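Side-chain contacts in telomeric DNA-binding factor trf1 (PDB 6K5S), which probably binds telomeric DNA repeats as a fission-yeast member of the telomere repeat binding factor family, this part being its all-helical domain: residues Ala31-Ile34 with Val35-Ala39; Asn119-Thr122 with Asn123-Thr126; Trp208-Phe211 with Leu212-Ala216. All coordinates share one frame; numbering follows the deposited sequence.

Contact 1: Ala31-Ile34 with Val35-Ala39; sequences ASAI and VTNPA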
loop_
_atom_site.group_PDB
_atom_site.type_symbol
_atom_site.label_atom_id
_atom_site.label_comp_id
_atom_site.label_asym_id
_atom_site.label_seq_id
_atom_site.Cartn_x
_atom_site.Cartn_y
_atom_site.Cartn_z
ATOM N N ALA A 31 5.975 -11.399 18.664
ATOM C CA ALA A 31 5.774 -11.530 17.223
ATOM C C ALA A 31 5.063 -12.831 16.888
ATOM O O ALA A 31 4.119 -12.848 16.088
ATOM C CB ALA A 31 7.119 -11.457 16.492
ATOM N N SER A 32 5.489 -13.939 17.500
ATOM C CA SER A 32 4.818 -15.208 17.223
ATOM C C SER A 32 3.344 -15.130 17.572
ATOM O O SER A 32 2.495 -15.622 16.822
ATOM C CB SER A 32 5.487 -16.350 17.978
ATOM O OG SER A 32 6.857 -16.410 17.649
ATOM N N ALA A 33 3.021 -14.495 18.702
ATOM C CA ALA A 33 1.621 -14.333 19.085
ATOM C C ALA A 33 0.838 -13.601 18.004
ATOM O O ALA A 33 -0.279 -14.001 17.655
ATOM C CB ALA A 33 1.520 -13.589 20.414
ATOM N N ILE A 34 1.418 -12.536 17.451
ATOM C CA ILE A 34 0.705 -11.745 16.460
ATOM C C ILE A 34 0.378 -12.601 15.241
ATOM O O ILE A 34 -0.769 -12.628 14.769
ATOM C CB ILE A 34 1.542 -10.493 16.126
ATOM C CG1 ILE A 34 1.652 -9.625 17.386
ATOM C CG2 ILE A 34 0.950 -9.727 14.970
ATOM C CD1 ILE A 34 2.510 -8.389 17.256
ATOM N N VAL A 35 1.349 -13.386 14.771
ATOM C CA VAL A 35 1.141 -14.173 13.559
ATOM C C VAL A 35 0.195 -15.340 13.817
ATOM O O VAL A 35 -0.659 -15.652 12.979
ATOM C CB VAL A 35 2.491 -14.654 12.997
ATOM C CG1 VAL A 35 2.268 -15.637 11.861
ATOM C CG2 VAL A 35 3.292 -13.473 12.500
ATOM N N THR A 36 0.317 -15.992 14.972
ATOM C CA THR A 36 -0.482 -17.177 15.279
ATOM C C THR A 36 -1.857 -16.865 15.870
ATOM O O THR A 36 -2.595 -17.805 16.186
ATOM C CB THR A 36 0.278 -18.109 16.237
ATOM O OG1 THR A 36 0.458 -17.483 17.512
ATOM C CG2 THR A 36 1.634 -18.474 15.682
ATOM N N ASN A 37 -2.235 -15.595 16.025
ATOM C CA ASN A 37 -3.572 -15.223 16.504
ATOM C C ASN A 37 -4.144 -14.129 15.616
ATOM O O ASN A 37 -4.228 -12.956 16.009
ATOM C CB ASN A 37 -3.548 -14.783 17.966
ATOM C CG ASN A 37 -3.123 -15.898 18.887
ATOM O OD1 ASN A 37 -2.085 -15.819 19.544
ATOM N ND2 ASN A 37 -3.922 -16.965 18.931
ATOM N N PRO A 38 -4.574 -14.495 14.407
ATOM C CA PRO A 38 -5.027 -13.478 13.447
ATOM C C PRO A 38 -6.237 -12.703 13.914
ATOM O O PRO A 38 -6.489 -11.620 13.381
ATOM C CB PRO A 38 -5.348 -14.297 12.184
ATOM C CG PRO A 38 -4.651 -15.608 12.370
ATOM C CD PRO A 38 -4.642 -15.858 13.848
ATOM N N ALA A 39 -6.993 -13.209 14.889
ATOM C CA ALA A 39 -8.202 -12.519 15.331
ATOM C C ALA A 39 -7.952 -11.525 16.457
ATOM O O ALA A 39 -8.868 -10.779 16.815
ATOM C CB ALA A 39 -9.266 -13.524 15.770
#

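Contact 2: Asn119-Thr122 with Asn123-Thr126; sequences NILT and NQGT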
loop_
_atom_site.group_PDB
_atom_site.type_symbol
_atom_site.label_atom_id
_atom_site.label_comp_id
_atom_site.label_asym_id
_atom_site.label_seq_id
_atom_site.Cartn_x
_atom_site.Cartn_y
_atom_site.Cartn_z
ATOM N N ASN A 119 31.050 -5.380 3.197
ATOM C CA ASN A 119 31.916 -6.276 3.955
ATOM C C ASN A 119 31.080 -7.289 4.727
ATOM O O ASN A 119 30.127 -6.917 5.415
ATOM C CB ASN A 119 32.781 -5.480 4.936
ATOM C CG ASN A 119 33.931 -4.774 4.260
ATOM O OD1 ASN A 119 34.250 -5.045 3.101
ATOM N ND2 ASN A 119 34.570 -3.860 4.985
ATOM N N ILE A 120 31.431 -8.565 4.626
ATOM C CA ILE A 120 30.758 -9.578 5.437
ATOM C C ILE A 120 31.275 -9.493 6.866
ATOM O O ILE A 120 32.488 -9.512 7.099
ATOM C CB ILE A 120 30.976 -10.981 4.865
ATOM C CG1 ILE A 120 30.493 -11.049 3.418
ATOM C CG2 ILE A 120 30.222 -11.999 5.718
ATOM C CD1 ILE A 120 29.018 -11.050 3.319
ATOM N N LEU A 121 30.357 -9.421 7.826
ATOM C CA LEU A 121 30.686 -9.287 9.235
ATOM C C LEU A 121 30.467 -10.603 9.978
ATOM O O LEU A 121 29.696 -11.465 9.545
ATOM C CB LEU A 121 29.845 -8.176 9.863
ATOM C CG LEU A 121 30.044 -6.865 9.098
ATOM C CD1 LEU A 121 29.227 -5.736 9.706
ATOM C CD2 LEU A 121 31.530 -6.514 9.071
ATOM N N THR A 122 31.144 -10.733 11.127
ATOM C CA THR A 122 31.150 -11.993 11.867
ATOM C C THR A 122 29.749 -12.424 12.283
ATOM O O THR A 122 29.412 -13.608 12.196
ATOM C CB THR A 122 32.053 -11.884 13.105
ATOM O OG1 THR A 122 31.928 -10.574 13.663
ATOM C CG2 THR A 122 33.507 -12.129 12.733
ATOM N N ASN A 123 28.921 -11.488 12.754
ATOM C CA ASN A 123 27.576 -11.867 13.173
ATOM C C ASN A 123 26.690 -12.269 11.997
ATOM O O ASN A 123 25.786 -13.091 12.171
ATOM C CB ASN A 123 26.927 -10.734 13.951
ATOM C CG ASN A 123 27.549 -10.564 15.322
ATOM O OD1 ASN A 123 27.468 -11.458 16.165
ATOM N ND2 ASN A 123 28.199 -9.427 15.542
ATOM N N GLN A 124 26.903 -11.675 10.817
ATOM C CA GLN A 124 26.240 -12.162 9.610
ATOM C C GLN A 124 26.642 -13.599 9.320
ATOM O O GLN A 124 25.801 -14.429 8.956
ATOM C CB GLN A 124 26.599 -11.280 8.414
ATOM C CG GLN A 124 26.063 -9.864 8.488
ATOM C CD GLN A 124 26.675 -8.967 7.425
ATOM O OE1 GLN A 124 27.752 -9.250 6.893
ATOM N NE2 GLN A 124 25.987 -7.893 7.102
ATOM N N GLY A 125 27.940 -13.893 9.448
ATOM C CA GLY A 125 28.426 -15.239 9.224
ATOM C C GLY A 125 27.806 -16.243 10.172
ATOM O O GLY A 125 27.399 -17.335 9.759
ATOM N N THR A 126 27.745 -15.900 11.463
ATOM C CA THR A 126 27.102 -16.788 12.430
ATOM C C THR A 126 25.639 -17.015 12.077
ATOM O O THR A 126 25.139 -18.149 12.147
ATOM C CB THR A 126 27.222 -16.209 13.841
ATOM O OG1 THR A 126 28.596 -16.202 14.227
ATOM C CG2 THR A 126 26.416 -17.048 14.836
HETATM O O HOH W 1 27.524 -6.449 5.480
HETATM O O HOH W 2 29.896 -9.022 13.880
#

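Contact 3: Trp208-Phe211 with Leu212-Ala216; sequences WGKF and LSEIA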
loop_
_atom_site.group_PDB
_atom_site.type_symbol
_atom_site.label_atom_id
_atom_site.label_comp_id
_atom_site.label_asym_id
_atom_site.label_seq_id
_atom_site.Cartn_x
_atom_site.Cartn_y
_atom_site.Cartn_z
ATOM N N TRP A 208 14.397 -24.461 16.783
ATOM C CA TRP A 208 13.929 -23.383 15.917
ATOM C C TRP A 208 13.763 -22.085 16.697
ATOM O O TRP A 208 14.235 -21.022 16.270
ATOM C CB TRP A 208 12.619 -23.795 15.259
ATOM C CG TRP A 208 11.992 -22.747 14.406
ATOM C CD1 TRP A 208 10.826 -22.089 14.644
ATOM C CD2 TRP A 208 12.483 -22.258 13.153
ATOM N NE1 TRP A 208 10.555 -21.211 13.612
ATOM C CE2 TRP A 208 11.560 -21.301 12.684
ATOM C CE3 TRP A 208 13.622 -22.528 12.392
ATOM C CZ2 TRP A 208 11.739 -20.617 11.481
ATOM C CZ3 TRP A 208 13.795 -21.870 11.191
ATOM C CH2 TRP A 208 12.866 -20.912 10.751
ATOM N N GLY A 209 13.117 -22.161 17.860
ATOM C CA GLY A 209 12.897 -20.965 18.660
ATOM C C GLY A 209 14.168 -20.184 18.908
ATOM O O GLY A 209 14.175 -18.952 18.851
ATOM N N LYS A 210 15.277 -20.890 19.141
ATOM C CA LYS A 210 16.546 -20.196 19.305
ATOM C C LYS A 210 16.971 -19.504 18.013
ATOM O O LYS A 210 17.490 -18.381 18.047
ATOM C CB LYS A 210 17.623 -21.172 19.781
ATOM C CG LYS A 210 18.861 -20.482 20.299
ATOM C CD LYS A 210 19.895 -21.494 20.799
ATOM C CE LYS A 210 21.160 -21.428 19.968
ATOM N NZ LYS A 210 21.790 -20.088 20.040
ATOM N N PHE A 211 16.759 -20.142 16.858
ATOM C CA PHE A 211 17.119 -19.448 15.624
ATOM C C PHE A 211 16.217 -18.244 15.396
ATOM O O PHE A 211 16.678 -17.190 14.943
ATOM C CB PHE A 211 17.060 -20.393 14.419
ATOM C CG PHE A 211 17.283 -19.691 13.106
ATOM C CD1 PHE A 211 18.531 -19.213 12.775
ATOM C CD2 PHE A 211 16.234 -19.476 12.229
ATOM C CE1 PHE A 211 18.746 -18.556 11.574
ATOM C CE2 PHE A 211 16.436 -18.810 11.025
ATOM C CZ PHE A 211 17.688 -18.351 10.698
ATOM N N LEU A 212 14.928 -18.386 15.686
ATOM C CA LEU A 212 14.025 -17.259 15.544
ATOM C C LEU A 212 14.528 -16.078 16.366
ATOM O O LEU A 212 14.622 -14.950 15.868
ATOM C CB LEU A 212 12.624 -17.674 15.973
ATOM C CG LEU A 212 11.386 -17.331 15.151
ATOM C CD1 LEU A 212 11.486 -17.856 13.736
ATOM C CD2 LEU A 212 10.169 -17.936 15.843
ATOM N N SER A 213 14.918 -16.342 17.614
ATOM C CA SER A 213 15.405 -15.278 18.484
ATOM C C SER A 213 16.716 -14.698 17.964
ATOM O O SER A 213 16.935 -13.484 18.032
ATOM C CB SER A 213 15.568 -15.808 19.908
ATOM O OG SER A 213 15.352 -14.774 20.853
ATOM N N GLU A 214 17.586 -15.543 17.407
ATOM C CA GLU A 214 18.819 -15.033 16.823
ATOM C C GLU A 214 18.527 -14.048 15.696
ATOM O O GLU A 214 19.125 -12.969 15.631
ATOM C CB GLU A 214 19.685 -16.181 16.295
ATOM C CG GLU A 214 20.095 -17.242 17.308
ATOM C CD GLU A 214 21.194 -16.787 18.239
ATOM O OE1 GLU A 214 21.915 -15.828 17.885
ATOM O OE2 GLU A 214 21.339 -17.396 19.327
ATOM N N ILE A 215 17.627 -14.414 14.778
ATOM C CA ILE A 215 17.499 -13.635 13.550
ATOM C C ILE A 215 16.760 -12.333 13.817
ATOM O O ILE A 215 17.116 -11.280 13.272
ATOM C CB ILE A 215 16.826 -14.465 12.438
ATOM C CG1 ILE A 215 16.983 -13.763 11.089
ATOM C CG2 ILE A 215 15.347 -14.677 12.712
ATOM C CD1 ILE A 215 18.368 -13.862 10.531
ATOM N N ALA A 216 15.740 -12.366 14.674
ATOM C CA ALA A 216 14.988 -11.144 14.944
ATOM C C ALA A 216 15.867 -10.121 15.644
ATOM O O ALA A 216 15.909 -8.950 15.245
ATOM C CB ALA A 216 13.746 -11.455 15.774
#

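Contact 1: Ala31-Ile34 with Val35-Ala39
Thr36 meets Ser32 one turn back along the helix, a local contact in the C-terminal part of helix 28-36, from which the chain leads by way of Asn37 and Pro38 toward helix 41-60. The carbonyl oxygen of Ser32 takes two bonds from the same residue. Thr36 N lies 2.9 Å from Ser32 O, while Thr36 OG1 donates to Ser32 O at 2.8 Å from above the carbonyl plane, 40° out of it. The hydroxyl can do this because OG1 stands between the backbone N and the carbonyl carbon of its own residue (chi1 66°); the methyl CG2 comes 3.2 Å from Ser32 O. Side-chain donation to a carbonyl four residues earlier is a familiar habit of helical threonine, and here it adds to the ordinary i to i+4 bond. The preceding rung is Val35 N to Ala31 O, 3.1 Å with an N-H...O angle of 161°. Beside it, the Val35 methyl CG2 passes 3.7 Å from Ala31 O. Ile34 and Val35 also pack on Phe46 of helix 41-60, and they reach Ile23 and Leu24 of helix 10-24 respectively. Ser32 OG is hydrogen-bonded to Val28 O.

Contact 2: Asn119-Thr122 with Asn123-Thr126
Gln124 reaches back to the backbone of Leu121, the N-cap residue of helix 122-141, and forms one half of a capping box: its side chain accepts from the N-cap N-H, but leucine has no polar side chain to return the bond. OE1 of Gln124 lies 2.8 Å from Leu121 N with an N-H...O angle of 168°; the bond is straight at the hydrogen, yet the donor stands 42° out of the plane of the amide carbonyl. The chain gets there with CG beside the backbone N (chi1 -67°) and an extended run beyond it, crossing the Leu121 side chain obliquely and bringing OE1 3.8 Å from Leu121 CB. OE1 also lies 3.9 Å from Ile120 CG2. An alanine here is likely to leave Leu121 N without this acceptor and the loop before the helix less firmly fixed. Ile120 packs against Ala114 and Ile182. The first helical rungs close behind the cap, Gly125 N to Leu121 O and Thr126 N to Thr122 O. Farther out, Gln124 NE2 is hydrogen-bonded to Tyr218 OH of helix 208-222, and it also donates at 2.7 Å to a water that in turn donates to Asn119 O at 2.6 Å.

Contact 3: Trp208-Phe211 with Leu212-Ala216
Lys210 NZ donates to Glu214 OE2 at 2.8 Å, a salt bridge between residues one turn apart. The two side chains run side by side and point the same way. A bend at chi2 of the glutamate (-76°) swings its carboxylate toward the lysine, and the ammonium meets OE2 from above the carboxylate plane, 37° out of it. Glu214 N, for its part, bonds to Lys210 O at 2.9 Å, so the same two residues are joined through backbone and side chains alike. Round the helix from this charged pair lie the apolar side chains. Leu212 CD1 rests 3.6 Å from Trp208 CZ2 and 3.5 Å from Trp208 NE1, the two side chains crossing at a slant. The indole is carried there by CG anti to the backbone N (chi1 177°). Phe211 CZ and Ile215 CB approach more loosely, at 4.3 Å. Beyond the segments, Trp208 touches Gln134, Phe211 touches Glu130 and Gln134, and Ile215 touches Leu127, all on helix 122-141; Leu212 packs instead on Val28 and Ser32 of helix 28-36. Underneath, Leu212 N to Trp208 O (2.8 Å) and Ile215 N to Phe211 O are regular rungs. With the Lys210-Glu214 pair on one side and Trp208, Phe211, Leu212 and Ile215 turned to helices 122-141 and 28-36, this is an amphipathic alpha-helix packed within an all-helical TRF-family domain.

Along the chain the three contacts come in series, all in the one TRF-family helical domain: contact 1 in the C-terminal part of helix 28-36, contact 2 at the start of helix 122-141, contact 3 in helix 208-222. Contacts 1 and 2 lie on opposite sides of the chain's centre, their centres 30 Å apart. Contact 3 stands 16 Å, centre to centre, from each. It touches contact 1 through Ser32 OG and Leu212 CD2, 4.1 Å apart. Contact 2 itself is not touched, its nearest atoms being about 6 Å away; contact 3 meets helix 122-141 farther along, at Leu127, Glu130 and Gln134. Helix 208-222 thus joins helices that are distant in sequence.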